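Local coordinates for YycN protein (Bacillus subtilis, PDB 1ON0) that is of unknown physiological role but probably transfers an acyl group as a homodimeric member of the GNAT acetyltransferase family, at residues M4-Q9 with L62-L67; P58-W63 with W77-P82; Q87-Y92 with M120-L125. One frame throughout, in Å; residues are numbered along the deposited sequence.

Contact 1. Residues M4-Q9 with L62-L67; sequences MLTPMQ and LWSLKL
The chi1 of Trp-63, -67°, sets CG anti to its own carbonyl carbon, and a chi2 of -69° then turns the indole so that one face is offered to Leu-5. Leu-5, with chi1 at -94°, away from the common staggered positions, places CD2 over that face, where it makes a CH-pi contact 3.8 Å from the centroid of the six-membered ring of Trp-63. The branched leucine serves two neighbours at once, because its CD1 packs against CD2 of Leu-65, the two leucines lying side by side. The indole edge meets the backbone where Thr-6 runs into Pro-7, with Trp-63 CD1 3.5 Å from Pro-7 N. Pro-7 is tolerated because it takes a non-hydrogen-bonded position, where strand 60-66 asks for no N-H from it.

The backbones are sewn together by reciprocal pairs, Met-4 with Lys-66 and Thr-6 with Ser-64; the bond from Met-4 N to Lys-66 O is short, 2.6 Å. A further bond joins Met-8 N to Leu-62 O at 3.0 Å, its donor above the carbonyl plane. Beside it the selenomethionine chain of Met-8 bends at chi3 and presses CE against Leu-62 CD2 at a tight 3.3 Å, among Phe-13 and Tyr-16 of helix 10-31. On the face bearing Thr-6, Ser-64 OG donates to a water at 2.8 Å, which donates in turn to Pro-7 O, while Lys-66 stretches its charge away. Helix 105-119 packs on the Leu-5 and Leu-65 side. This is an antiparallel ladder in which strand 4-7 forms one border of the chain's sheet, as the first strand does in the GNAT fold.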
loop_
_atom_site.group_PDB
_atom_site.type_symbol
_atom_site.label_atom_id
_atom_site.label_comp_id
_atom_site.label_asym_id
_atom_site.label_seq_id
_atom_site.Cartn_x
_atom_site.Cartn_y
_atom_site.Cartn_z
HETATM N N MSE B 4 12.376 7.925 -6.393
HETATM C CA MSE B 4 13.513 8.708 -6.850
HETATM C C MSE B 4 13.259 10.198 -6.817
HETATM O O MSE B 4 12.165 10.659 -7.146
HETATM C CB MSE B 4 13.904 8.312 -8.275
HETATM C CG MSE B 4 14.321 6.867 -8.427
HETATM SE SE MSE B 4 14.809 6.465 -10.239
HETATM C CE MSE B 4 13.061 6.233 -10.989
ATOM N N LEU B 5 14.278 10.941 -6.403
ATOM C CA LEU B 5 14.224 12.399 -6.354
ATOM C C LEU B 5 14.993 12.931 -7.563
ATOM O O LEU B 5 16.201 12.748 -7.663
ATOM C CB LEU B 5 14.897 12.929 -5.088
ATOM C CG LEU B 5 14.021 13.209 -3.872
ATOM C CD1 LEU B 5 13.531 11.907 -3.318
ATOM C CD2 LEU B 5 14.808 13.987 -2.832
ATOM N N THR B 6 14.298 13.569 -8.490
ATOM C CA THR B 6 14.960 14.139 -9.648
ATOM C C THR B 6 14.651 15.629 -9.630
ATOM O O THR B 6 13.513 16.034 -9.392
ATOM C CB THR B 6 14.426 13.558 -10.978
ATOM O OG1 THR B 6 14.376 12.131 -10.888
ATOM C CG2 THR B 6 15.335 13.960 -12.137
ATOM N N PRO B 7 15.664 16.473 -9.865
ATOM C CA PRO B 7 15.373 17.914 -9.858
ATOM C C PRO B 7 14.385 18.272 -10.984
ATOM O O PRO B 7 14.513 17.781 -12.096
ATOM C CB PRO B 7 16.759 18.549 -10.023
ATOM C CG PRO B 7 17.573 17.472 -10.693
ATOM C CD PRO B 7 17.092 16.198 -10.087
HETATM N N MSE B 8 13.385 19.093 -10.685
HETATM C CA MSE B 8 12.397 19.472 -11.696
HETATM C C MSE B 8 13.037 20.227 -12.849
HETATM O O MSE B 8 14.017 20.949 -12.671
HETATM C CB MSE B 8 11.311 20.381 -11.123
HETATM C CG MSE B 8 10.432 19.792 -10.031
HETATM SE SE MSE B 8 8.890 20.936 -9.744
HETATM C CE MSE B 8 9.796 22.620 -9.570
ATOM N N GLN B 9 12.455 20.056 -14.027
ATOM C CA GLN B 9 12.900 20.720 -15.243
ATOM C C GLN B 9 11.923 21.874 -15.438
ATOM O O GLN B 9 10.806 21.835 -14.921
ATOM C CB GLN B 9 12.775 19.776 -16.433
ATOM C CG GLN B 9 13.403 18.415 -16.236
ATOM C CD GLN B 9 14.873 18.411 -16.571
ATOM O OE1 GLN B 9 15.664 19.125 -15.953
ATOM N NE2 GLN B 9 15.252 17.610 -17.562
ATOM N N LEU B 62 13.755 21.794 -5.703
ATOM C CA LEU B 62 12.450 21.243 -6.020
ATOM C C LEU B 62 12.726 19.980 -6.822
ATOM O O LEU B 62 13.462 20.002 -7.812
ATOM C CB LEU B 62 11.605 22.262 -6.806
ATOM C CG LEU B 62 11.157 23.516 -6.024
ATOM C CD1 LEU B 62 12.319 24.505 -5.919
ATOM C CD2 LEU B 62 9.979 24.178 -6.721
ATOM N N TRP B 63 12.159 18.878 -6.350
ATOM C CA TRP B 63 12.331 17.556 -6.957
ATOM C C TRP B 63 11.001 16.937 -7.363
ATOM O O TRP B 63 9.968 17.189 -6.739
ATOM C CB TRP B 63 12.974 16.591 -5.948
ATOM C CG TRP B 63 14.403 16.879 -5.558
ATOM C CD1 TRP B 63 15.502 16.770 -6.354
ATOM C CD2 TRP B 63 14.878 17.280 -4.268
ATOM N NE1 TRP B 63 16.635 17.073 -5.641
ATOM C CE2 TRP B 63 16.283 17.388 -4.356
ATOM C CE3 TRP B 63 14.253 17.553 -3.039
ATOM C CZ2 TRP B 63 17.078 17.763 -3.271
ATOM C CZ3 TRP B 63 15.046 17.926 -1.956
ATOM C CH2 TRP B 63 16.444 18.024 -2.081
ATOM N N SER B 64 11.029 16.119 -8.404
ATOM C CA SER B 64 9.833 15.409 -8.836
ATOM C C SER B 64 10.072 14.019 -8.276
ATOM O O SER B 64 11.140 13.447 -8.502
ATOM C CB SER B 64 9.772 15.312 -10.350
ATOM O OG SER B 64 10.871 14.567 -10.815
ATOM N N LEU B 65 9.112 13.481 -7.526
ATOM C CA LEU B 65 9.270 12.135 -6.966
ATOM C C LEU B 65 8.791 11.120 -7.994
ATOM O O LEU B 65 7.646 11.174 -8.433
ATOM C CB LEU B 65 8.441 11.987 -5.685
ATOM C CG LEU B 65 8.663 13.121 -4.685
ATOM C CD1 LEU B 65 7.612 13.080 -3.585
ATOM C CD2 LEU B 65 10.077 13.015 -4.127
ATOM N N LYS B 66 9.671 10.197 -8.368
ATOM C CA LYS B 66 9.349 9.164 -9.345
ATOM C C LYS B 66 9.422 7.762 -8.741
ATOM O O LYS B 66 10.277 7.486 -7.904
ATOM C CB LYS B 66 10.304 9.239 -10.544
ATOM C CG LYS B 66 10.131 10.468 -11.436
ATOM C CD LYS B 66 10.843 10.240 -12.761
ATOM C CE LYS B 66 10.706 11.411 -13.705
ATOM N NZ LYS B 66 11.304 11.063 -15.033
ATOM N N LEU B 67 8.522 6.880 -9.172
ATOM C CA LEU B 67 8.495 5.500 -8.680
ATOM C C LEU B 67 9.356 4.732 -9.668
ATOM O O LEU B 67 9.971 3.710 -9.354
ATOM C CB LEU B 67 7.049 4.978 -8.684
ATOM C CG LEU B 67 6.571 3.702 -7.973
ATOM C CD1 LEU B 67 6.315 2.622 -8.999
ATOM C CD2 LEU B 67 7.557 3.251 -6.908
HETATM O O HOH W 1 12.343 15.635 -13.004
#

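Contact 2. Residues P58-W63 with W77-P82; sequences PHHHLW and WIHAEP
ND1 of His-60 is gripped by one short hydrogen bond, from Trp-77 NE1 at 2.7 Å with an angle of 157° at the hydrogen. The bond lies near both ring planes, so it fixes how the imidazole is turned; ND1 must accept, which would favour a neutral ring carrying its proton on NE2. Above one face of this imidazole, offset toward the rim, sits ND1 of His-79, the rings inclined at 32° in a small aromatic cluster. Trp-77 carries CG anti to its backbone N, which lays the indole alongside Leu-62, whose CG rests 3.5 Å from Trp-77 CG over the five-membered ring. An alanine in place of Trp-77 would remove the indole, and would probably leave His-60 less firmly oriented and Leu-62 poorly packed.

On the other side of the sheet, Ile-78 pushes CD1 against the indole edge of Trp-63, 3.6 Å from CH2. Within the sheet, His-61 and Ile-78 exchange reciprocal backbone bonds, and just past the strand ends Ala-80 N bonds to His-59 O at 3.2 Å, its donor above the carbonyl plane. The hairpin thus runs between strand 4-7 and strand 88-96, with Tyr-16 of helix 10-31 against Leu-62 and Trp-77, and Tyr-92 meeting the Trp-77 ring.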
loop_
_atom_site.group_PDB
_atom_site.type_symbol
_atom_site.label_atom_id
_atom_site.label_comp_id
_atom_site.label_asym_id
_atom_site.label_seq_id
_atom_site.Cartn_x
_atom_site.Cartn_y
_atom_site.Cartn_z
ATOM N N PRO B 58 18.586 30.262 -5.586
ATOM C CA PRO B 58 19.583 29.527 -4.806
ATOM C C PRO B 58 19.109 28.951 -3.476
ATOM O O PRO B 58 18.299 29.559 -2.784
ATOM C CB PRO B 58 20.708 30.551 -4.642
ATOM C CG PRO B 58 19.986 31.870 -4.668
ATOM C CD PRO B 58 19.009 31.659 -5.794
ATOM N N HIS B 59 19.635 27.768 -3.149
ATOM C CA HIS B 59 19.334 27.048 -1.919
ATOM C C HIS B 59 18.021 26.265 -1.940
ATOM O O HIS B 59 17.755 25.430 -1.063
ATOM C CB HIS B 59 19.351 28.005 -0.729
ATOM C CG HIS B 59 20.659 28.698 -0.542
ATOM N ND1 HIS B 59 21.868 28.070 -0.743
ATOM C CD2 HIS B 59 20.950 29.969 -0.176
ATOM C CE1 HIS B 59 22.849 28.924 -0.514
ATOM N NE2 HIS B 59 22.317 30.083 -0.167
ATOM N N HIS B 60 17.189 26.544 -2.933
ATOM C CA HIS B 60 15.929 25.840 -3.065
ATOM C C HIS B 60 16.147 24.607 -3.902
ATOM O O HIS B 60 16.914 24.621 -4.861
ATOM C CB HIS B 60 14.884 26.733 -3.724
ATOM C CG HIS B 60 14.249 27.699 -2.777
ATOM N ND1 HIS B 60 13.132 27.385 -2.039
ATOM C CD2 HIS B 60 14.622 28.945 -2.401
ATOM C CE1 HIS B 60 12.843 28.398 -1.238
ATOM N NE2 HIS B 60 13.729 29.353 -1.438
ATOM N N HIS B 61 15.481 23.531 -3.528
ATOM C CA HIS B 61 15.620 22.304 -4.269
ATOM C C HIS B 61 14.238 21.716 -4.474
ATOM O O HIS B 61 13.601 21.229 -3.535
ATOM C CB HIS B 61 16.503 21.316 -3.513
ATOM C CG HIS B 61 17.839 21.870 -3.112
ATOM N ND1 HIS B 61 18.033 22.585 -1.946
ATOM C CD2 HIS B 61 19.058 21.764 -3.689
ATOM C CE1 HIS B 61 19.312 22.884 -1.820
ATOM N NE2 HIS B 61 19.960 22.397 -2.865
ATOM N N LEU B 62 13.755 21.794 -5.703
ATOM C CA LEU B 62 12.450 21.243 -6.020
ATOM C C LEU B 62 12.726 19.980 -6.822
ATOM O O LEU B 62 13.462 20.002 -7.812
ATOM C CB LEU B 62 11.605 22.262 -6.806
ATOM C CG LEU B 62 11.157 23.516 -6.024
ATOM C CD1 LEU B 62 12.319 24.505 -5.919
ATOM C CD2 LEU B 62 9.979 24.178 -6.721
ATOM N N TRP B 63 12.159 18.878 -6.350
ATOM C CA TRP B 63 12.331 17.556 -6.957
ATOM C C TRP B 63 11.001 16.937 -7.363
ATOM O O TRP B 63 9.968 17.189 -6.739
ATOM C CB TRP B 63 12.974 16.591 -5.948
ATOM C CG TRP B 63 14.403 16.879 -5.558
ATOM C CD1 TRP B 63 15.502 16.770 -6.354
ATOM C CD2 TRP B 63 14.878 17.280 -4.268
ATOM N NE1 TRP B 63 16.635 17.073 -5.641
ATOM C CE2 TRP B 63 16.283 17.388 -4.356
ATOM C CE3 TRP B 63 14.253 17.553 -3.039
ATOM C CZ2 TRP B 63 17.078 17.763 -3.271
ATOM C CZ3 TRP B 63 15.046 17.926 -1.956
ATOM C CH2 TRP B 63 16.444 18.024 -2.081
ATOM N N TRP B 77 9.745 19.932 -2.282
ATOM C CA TRP B 77 10.468 21.182 -2.370
ATOM C C TRP B 77 11.008 21.561 -1.009
ATOM O O TRP B 77 10.242 21.785 -0.080
ATOM C CB TRP B 77 9.539 22.277 -2.922
ATOM C CG TRP B 77 10.015 23.689 -2.729
ATOM C CD1 TRP B 77 11.283 24.096 -2.434
ATOM C CD2 TRP B 77 9.230 24.877 -2.841
ATOM N NE1 TRP B 77 11.339 25.456 -2.352
ATOM C CE2 TRP B 77 10.093 25.970 -2.598
ATOM C CE3 TRP B 77 7.879 25.132 -3.131
ATOM C CZ2 TRP B 77 9.649 27.304 -2.626
ATOM C CZ3 TRP B 77 7.440 26.458 -3.163
ATOM C CH2 TRP B 77 8.324 27.525 -2.912
ATOM N N ILE B 78 12.332 21.610 -0.880
ATOM C CA ILE B 78 12.926 21.994 0.393
ATOM C C ILE B 78 13.862 23.174 0.227
ATOM O O ILE B 78 14.376 23.439 -0.861
ATOM C CB ILE B 78 13.724 20.845 1.062
ATOM C CG1 ILE B 78 15.065 20.652 0.372
ATOM C CG2 ILE B 78 12.910 19.566 1.031
ATOM C CD1 ILE B 78 15.952 19.629 1.056
ATOM N N HIS B 79 14.074 23.879 1.325
ATOM C CA HIS B 79 14.956 25.037 1.355
ATOM C C HIS B 79 16.038 24.772 2.377
ATOM O O HIS B 79 15.747 24.291 3.469
ATOM C CB HIS B 79 14.184 26.272 1.786
ATOM C CG HIS B 79 15.045 27.469 2.044
ATOM N ND1 HIS B 79 15.791 28.072 1.058
ATOM C CD2 HIS B 79 15.244 28.196 3.169
ATOM C CE1 HIS B 79 16.410 29.127 1.561
ATOM N NE2 HIS B 79 16.094 29.223 2.838
ATOM N N ALA B 80 17.279 25.094 2.034
ATOM C CA ALA B 80 18.395 24.899 2.952
ATOM C C ALA B 80 19.067 26.231 3.273
ATOM O O ALA B 80 20.127 26.526 2.737
ATOM C CB ALA B 80 19.414 23.940 2.334
ATOM N N GLU B 81 18.460 27.030 4.146
ATOM C CA GLU B 81 19.010 28.344 4.508
ATOM C C GLU B 81 20.536 28.411 4.557
ATOM O O GLU B 81 21.215 27.397 4.748
ATOM C CB GLU B 81 18.438 28.815 5.851
ATOM C CG GLU B 81 17.200 29.693 5.728
ATOM C CD GLU B 81 16.041 29.207 6.584
ATOM O OE1 GLU B 81 15.037 29.937 6.690
ATOM O OE2 GLU B 81 16.132 28.096 7.146
ATOM N N PRO B 82 21.096 29.617 4.376
ATOM C CA PRO B 82 22.548 29.806 4.402
ATOM C C PRO B 82 23.174 29.596 5.776
ATOM O O PRO B 82 22.770 30.226 6.755
ATOM C CB PRO B 82 22.714 31.237 3.893
ATOM C CG PRO B 82 21.467 31.912 4.382
ATOM C CD PRO B 82 20.404 30.883 4.071
#

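Contact 3. Residues Q87-Y92 with M120-L125; sequences QEAFIY and MGIRKL
The ring of Tyr-92 has Phe-90 CD1 over the centre of one face, 3.5 Å above the plane, while Tyr-92 CG lies in plane at the edge of the Phe-90 ring. Neither aromatic reaches residues 120-125; Tyr-92 instead meets Trp-77 and His-79 of strand 72-79. The contact is made at the other end of the strand, where Gln-87 O collects the chain that comes in from helix 105-119. This oxygen takes a hydrogen bond from Arg-123 N at 2.8 Å, with the donor above the carbonyl plane, and a weak one from Lys-124 N at 3.5 Å. Gly-121 makes the turn ahead of Arg-123 at a positive phi of 101°, where a side chain would collide with the preceding carbonyl.

Parallel pairing then starts with Ala-89 N to Lys-124 O, 2.9 Å and distinctly bent at 134°. Glu-88 and Lys-124 run alongside each other, both with CG anti to the backbone N and both extended, so their methylenes pack and their charges share one side; OE1 of Glu-88 and NZ of Lys-124 form a long salt bridge of 4.0 Å. The opposite face is apolar. There the small Ala-89 brings CB to 3.5 Å from Ile-122 CD1, while Ile-91 CD1 approaches Leu-125 CB at 4.3 Å, the bulk of isoleucine and leucine suiting a place against helix 105-119, where Leu-113 touches both. Strand 88-96, that helix and strand 124-127 make a beta-alpha-beta unit, the unit of the GNAT fold whose strand-to-helix junction in relatives holds the pyrophosphate of acetyl-CoA, and probably does so here.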
loop_
_atom_site.group_PDB
_atom_site.type_symbol
_atom_site.label_atom_id
_atom_site.label_comp_id
_atom_site.label_asym_id
_atom_site.label_seq_id
_atom_site.Cartn_x
_atom_site.Cartn_y
_atom_site.Cartn_z
ATOM N N GLN B 87 21.982 23.235 10.586
ATOM C CA GLN B 87 21.967 22.622 9.259
ATOM C C GLN B 87 20.538 22.173 8.934
ATOM O O GLN B 87 20.319 21.131 8.317
ATOM C CB GLN B 87 22.929 21.420 9.233
ATOM C CG GLN B 87 23.595 21.132 7.875
ATOM C CD GLN B 87 24.887 21.924 7.622
ATOM O OE1 GLN B 87 25.838 21.866 8.408
ATOM N NE2 GLN B 87 24.927 22.646 6.507
ATOM N N GLU B 88 19.565 22.971 9.356
ATOM C CA GLU B 88 18.176 22.642 9.119
ATOM C C GLU B 88 17.768 23.036 7.705
ATOM O O GLU B 88 18.456 23.804 7.035
ATOM C CB GLU B 88 17.291 23.360 10.142
ATOM C CG GLU B 88 15.931 22.705 10.386
ATOM C CD GLU B 88 15.162 23.344 11.537
ATOM O OE1 GLU B 88 14.186 22.730 12.025
ATOM O OE2 GLU B 88 15.532 24.461 11.948
ATOM N N ALA B 89 16.661 22.476 7.237
ATOM C CA ALA B 89 16.140 22.793 5.915
ATOM C C ALA B 89 14.635 22.739 6.064
ATOM O O ALA B 89 14.104 21.875 6.757
ATOM C CB ALA B 89 16.613 21.778 4.888
ATOM N N PHE B 90 13.949 23.683 5.439
ATOM C CA PHE B 90 12.507 23.733 5.524
ATOM C C PHE B 90 11.865 23.060 4.332
ATOM O O PHE B 90 12.329 23.196 3.193
ATOM C CB PHE B 90 12.027 25.182 5.608
ATOM C CG PHE B 90 10.541 25.327 5.884
ATOM C CD1 PHE B 90 9.660 25.692 4.872
ATOM C CD2 PHE B 90 10.037 25.121 7.158
ATOM C CE1 PHE B 90 8.297 25.870 5.121
ATOM C CE2 PHE B 90 8.680 25.291 7.427
ATOM C CZ PHE B 90 7.810 25.663 6.401
ATOM N N ILE B 91 10.786 22.338 4.605
ATOM C CA ILE B 91 10.042 21.659 3.562
ATOM C C ILE B 91 8.869 22.549 3.160
ATOM O O ILE B 91 7.802 22.519 3.786
ATOM C CB ILE B 91 9.507 20.315 4.064
ATOM C CG1 ILE B 91 10.688 19.414 4.457
ATOM C CG2 ILE B 91 8.677 19.646 2.976
ATOM C CD1 ILE B 91 10.305 18.190 5.238
ATOM N N TYR B 92 9.061 23.348 2.117
ATOM C CA TYR B 92 7.993 24.221 1.656
ATOM C C TYR B 92 6.846 23.414 1.083
ATOM O O TYR B 92 5.697 23.804 1.212
ATOM C CB TYR B 92 8.512 25.223 0.600
ATOM C CG TYR B 92 9.104 26.482 1.203
ATOM C CD1 TYR B 92 8.302 27.372 1.906
ATOM C CD2 TYR B 92 10.474 26.728 1.164
ATOM C CE1 TYR B 92 8.842 28.460 2.574
ATOM C CE2 TYR B 92 11.023 27.822 1.827
ATOM C CZ TYR B 92 10.204 28.677 2.538
ATOM O OH TYR B 92 10.733 29.710 3.282
HETATM N N MSE B 120 23.320 15.592 1.669
HETATM C CA MSE B 120 23.716 16.956 1.347
HETATM C C MSE B 120 24.086 17.842 2.540
HETATM O O MSE B 120 24.233 19.045 2.398
HETATM C CB MSE B 120 22.630 17.616 0.460
HETATM C CG MSE B 120 21.204 17.373 0.925
HETATM SE SE MSE B 120 19.828 17.636 -0.432
HETATM C CE MSE B 120 19.709 19.566 -0.403
ATOM N N GLY B 121 24.232 17.246 3.719
ATOM C CA GLY B 121 24.617 18.025 4.883
ATOM C C GLY B 121 23.512 18.412 5.842
ATOM O O GLY B 121 23.760 18.681 7.008
ATOM N N ILE B 122 22.280 18.412 5.365
ATOM C CA ILE B 122 21.151 18.775 6.209
ATOM C C ILE B 122 21.095 17.880 7.443
ATOM O O ILE B 122 21.129 16.667 7.309
ATOM C CB ILE B 122 19.838 18.617 5.436
ATOM C CG1 ILE B 122 19.890 19.444 4.163
ATOM C CG2 ILE B 122 18.673 19.010 6.305
ATOM C CD1 ILE B 122 18.645 19.329 3.335
ATOM N N ARG B 123 21.003 18.474 8.628
ATOM C CA ARG B 123 20.937 17.700 9.862
ATOM C C ARG B 123 19.554 17.716 10.510
ATOM O O ARG B 123 19.290 16.952 11.445
ATOM C CB ARG B 123 21.940 18.214 10.894
ATOM C CG ARG B 123 23.393 17.793 10.684
ATOM C CD ARG B 123 24.028 17.428 12.035
ATOM N NE ARG B 123 23.811 18.464 13.048
ATOM C CZ ARG B 123 23.831 18.248 14.366
ATOM N NH1 ARG B 123 24.055 17.025 14.849
ATOM N NH2 ARG B 123 23.630 19.258 15.208
ATOM N N LYS B 124 18.669 18.588 10.033
ATOM C CA LYS B 124 17.327 18.686 10.607
ATOM C C LYS B 124 16.313 19.164 9.562
ATOM O O LYS B 124 16.648 19.912 8.648
ATOM C CB LYS B 124 17.364 19.652 11.792
ATOM C CG LYS B 124 16.068 19.786 12.574
ATOM C CD LYS B 124 16.235 20.766 13.740
ATOM C CE LYS B 124 14.934 20.948 14.503
ATOM N NZ LYS B 124 15.106 21.747 15.747
ATOM N N LEU B 125 15.072 18.718 9.704
ATOM C CA LEU B 125 14.016 19.093 8.787
ATOM C C LEU B 125 12.902 19.794 9.511
ATOM O O LEU B 125 12.517 19.402 10.615
ATOM C CB LEU B 125 13.447 17.869 8.092
ATOM C CG LEU B 125 14.409 17.112 7.198
ATOM C CD1 LEU B 125 13.702 15.856 6.726
ATOM C CD2 LEU B 125 14.831 17.991 6.007
HETATM O O HOH W 2 26.419 18.794 8.166
#

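All three contacts belong to one mixed sheet, whose strands lie side by side in the order of the chain. Contact 1 joins strand 4-7 to 60-66, contact 2 joins 60-66 to 72-79, and contact 3 joins 88-96 to 124-127. Contacts 1 and 2 share Leu-62 and Trp-63, their centres about 13 Å apart. Contacts 2 and 3 are closer, about 9 Å between centres, and meet where strand 72-79 pairs with 88-96, His-79 N lying 2.6 Å from Phe-90 O. Even contacts 1 and 3, centres about 17 Å apart, touch through Trp-63 and Met-120. Antiparallel pairing thus passes into a parallel one, giving the continuous sheet expected of a GNAT domain.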